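Local coordinates for sulfur carrier protein CysO (Mycobacterium tuberculosis, PDB 3DWG), which probably donates sulfur, in its C-terminally thiocarboxylated form, to the CysM-dependent pathway of cysteine biosynthesis, at residues Tyr62-Asp67 and Asp80-Thr85. Numbering follows the deposited sequence.
Sequences YVNDED and DGDSVT
Two antiparallel strand ends, Tyr-62 to Val-63 and Ser-83 to Thr-85, are paired here, and the turn that follows the first extends the pairing through a side chain. Tyr-62 and Thr-85 form a hydrogen-bonded pair: Tyr-62 N reaches Thr-85 O at 3.0 Å and Thr-85 N returns to Tyr-62 O at 2.9 Å, both donors lying in the carbonyl plane. Asn-64 N continues the ladder to Ser-83 O (2.9 Å, 170° at the hydrogen). Beyond it the Asn-64 amide, its CG anti to the carbonyl carbon, stands in for backbone. Asn-64 OD1 accepts Ser-83 N at 3.0 Å, the donor 29° above the carbonyl plane, while Asn-64 ND2 gives an almost straight bond to Asp-82 OD1 (2.9 Å, 174°). Asp-82 OD1 lies close to the amide plane yet is met from above its own carboxylate; Asp-82 OD2 accepts Ala-79 N. Water 1 accepts from Asp-65 N (3.0 Å) and bonds Thr-85 OG1; water 2 links Ser-83 OG to Asp-65 OD1, which also pairs with a basic side chain of another protein's chain. On the face opposite Tyr-62 and Thr-85, Val-63 CG2 meets Val-84 CG2 at 4.3 Å beside Ile-78. Positive phi at Asn-64 and Asp-65 and reciprocal Val-63–Glu-66 backbone bonds define a two-residue beta hairpin with a type I' turn, joining strands 59-63 and 66-67 at this chain's own sheet edge in the ubiquitin-like ThiS fold.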
loop_
_atom_site.group_PDB
_atom_site.type_symbol
_atom_site.label_atom_id
_atom_site.label_comp_id
_atom_site.label_asym_id
_atom_site.label_seq_id
_atom_site.Cartn_x
_atom_site.Cartn_y
_atom_site.Cartn_z
ATOM N N TYR C 62 11.911 -19.370 18.734
ATOM C CA TYR C 62 12.219 -19.610 17.338
ATOM C C TYR C 62 13.666 -20.115 17.187
ATOM O O TYR C 62 14.541 -19.661 17.892
ATOM C CB TYR C 62 12.038 -18.300 16.538
ATOM C CG TYR C 62 10.727 -17.589 16.784
ATOM C CD1 TYR C 62 10.586 -16.750 17.870
ATOM C CD2 TYR C 62 9.640 -17.766 15.932
ATOM C CE1 TYR C 62 9.410 -16.139 18.137
ATOM C CE2 TYR C 62 8.410 -17.129 16.196
ATOM C CZ TYR C 62 8.345 -16.300 17.278
ATOM O OH TYR C 62 7.196 -15.615 17.645
ATOM N N VAL C 63 13.840 -21.114 16.335
ATOM C CA VAL C 63 15.181 -21.633 16.010
ATOM C C VAL C 63 15.373 -21.229 14.557
ATOM O O VAL C 63 14.563 -21.623 13.702
ATOM C CB VAL C 63 15.235 -23.200 16.165
ATOM C CG1 VAL C 63 16.555 -23.716 15.581
ATOM C CG2 VAL C 63 15.080 -23.595 17.629
ATOM N N ASN C 64 16.445 -20.474 14.279
ATOM C CA ASN C 64 16.678 -19.888 12.924
ATOM C C ASN C 64 15.384 -19.286 12.314
ATOM O O ASN C 64 15.004 -19.554 11.166
ATOM C CB ASN C 64 17.285 -20.867 11.958
ATOM C CG ASN C 64 18.624 -21.350 12.427
ATOM O OD1 ASN C 64 19.373 -20.610 13.067
ATOM N ND2 ASN C 64 18.911 -22.618 12.153
ATOM N N ASP C 65 14.693 -18.553 13.177
ATOM C CA ASP C 65 13.487 -17.819 12.803
ATOM C C ASP C 65 12.214 -18.642 12.660
ATOM O O ASP C 65 11.158 -18.088 12.372
ATOM C CB ASP C 65 13.733 -16.980 11.549
ATOM C CG ASP C 65 14.723 -15.812 11.818
ATOM O OD1 ASP C 65 14.874 -15.421 13.004
ATOM O OD2 ASP C 65 15.333 -15.303 10.847
ATOM N N GLU C 66 12.274 -19.950 12.954
ATOM C CA GLU C 66 11.117 -20.800 12.833
ATOM C C GLU C 66 10.524 -21.169 14.175
ATOM O O GLU C 66 11.228 -21.672 15.033
ATOM C CB GLU C 66 11.453 -22.077 12.025
ATOM C CG GLU C 66 12.122 -21.740 10.657
ATOM C CD GLU C 66 12.249 -22.915 9.698
ATOM O OE1 GLU C 66 13.154 -22.813 8.828
ATOM O OE2 GLU C 66 11.464 -23.920 9.849
ATOM N N ASP C 67 9.247 -20.907 14.341
ATOM C CA ASP C 67 8.537 -21.128 15.588
ATOM C C ASP C 67 8.562 -22.614 15.948
ATOM O O ASP C 67 8.059 -23.417 15.212
ATOM C CB ASP C 67 7.087 -20.657 15.410
ATOM C CG ASP C 67 6.290 -20.668 16.682
ATOM O OD1 ASP C 67 6.521 -21.448 17.648
ATOM O OD2 ASP C 67 5.298 -19.929 16.741
ATOM N N ASP C 80 24.956 -26.725 15.543
ATOM C CA ASP C 80 25.968 -25.713 15.779
ATOM C C ASP C 80 25.791 -24.475 14.874
ATOM O O ASP C 80 25.508 -24.590 13.683
ATOM C CB ASP C 80 27.343 -26.348 15.529
ATOM C CG ASP C 80 28.487 -25.515 16.065
ATOM O OD1 ASP C 80 28.422 -25.006 17.207
ATOM O OD2 ASP C 80 29.492 -25.395 15.324
ATOM N N GLY C 81 25.940 -23.286 15.442
ATOM C CA GLY C 81 25.764 -22.053 14.713
ATOM C C GLY C 81 24.330 -21.524 14.635
ATOM O O GLY C 81 24.097 -20.412 14.131
ATOM N N ASP C 82 23.371 -22.307 15.130
ATOM C CA ASP C 82 21.966 -21.848 15.070
ATOM C C ASP C 82 21.728 -20.677 16.018
ATOM O O ASP C 82 22.488 -20.465 16.969
ATOM C CB ASP C 82 20.976 -22.958 15.431
ATOM C CG ASP C 82 20.812 -23.998 14.365
ATOM O OD1 ASP C 82 21.309 -23.885 13.229
ATOM O OD2 ASP C 82 20.076 -24.955 14.669
ATOM N N SER C 83 20.683 -19.890 15.722
ATOM C CA SER C 83 20.220 -18.812 16.593
ATOM C C SER C 83 18.934 -19.305 17.222
ATOM O O SER C 83 18.093 -19.943 16.545
ATOM C CB SER C 83 19.817 -17.582 15.768
ATOM O OG SER C 83 18.713 -17.909 14.905
ATOM N N VAL C 84 18.799 -18.984 18.484
ATOM C CA VAL C 84 17.564 -19.224 19.197
ATOM C C VAL C 84 17.038 -17.887 19.734
ATOM O O VAL C 84 17.800 -17.117 20.371
ATOM C CB VAL C 84 17.753 -20.235 20.407
ATOM C CG1 VAL C 84 16.488 -20.315 21.203
ATOM C CG2 VAL C 84 18.162 -21.610 19.851
ATOM N N THR C 85 15.756 -17.577 19.447
ATOM C CA THR C 85 15.164 -16.288 19.848
ATOM C C THR C 85 13.996 -16.527 20.802
ATOM O O THR C 85 13.088 -17.282 20.466
ATOM C CB THR C 85 14.634 -15.575 18.584
ATOM O OG1 THR C 85 15.686 -15.486 17.611
ATOM C CG2 THR C 85 14.063 -14.168 18.951
HETATM O O HOH W 1 15.999 -17.515 15.711
HETATM O O HOH W 2 17.441 -15.709 14.215
#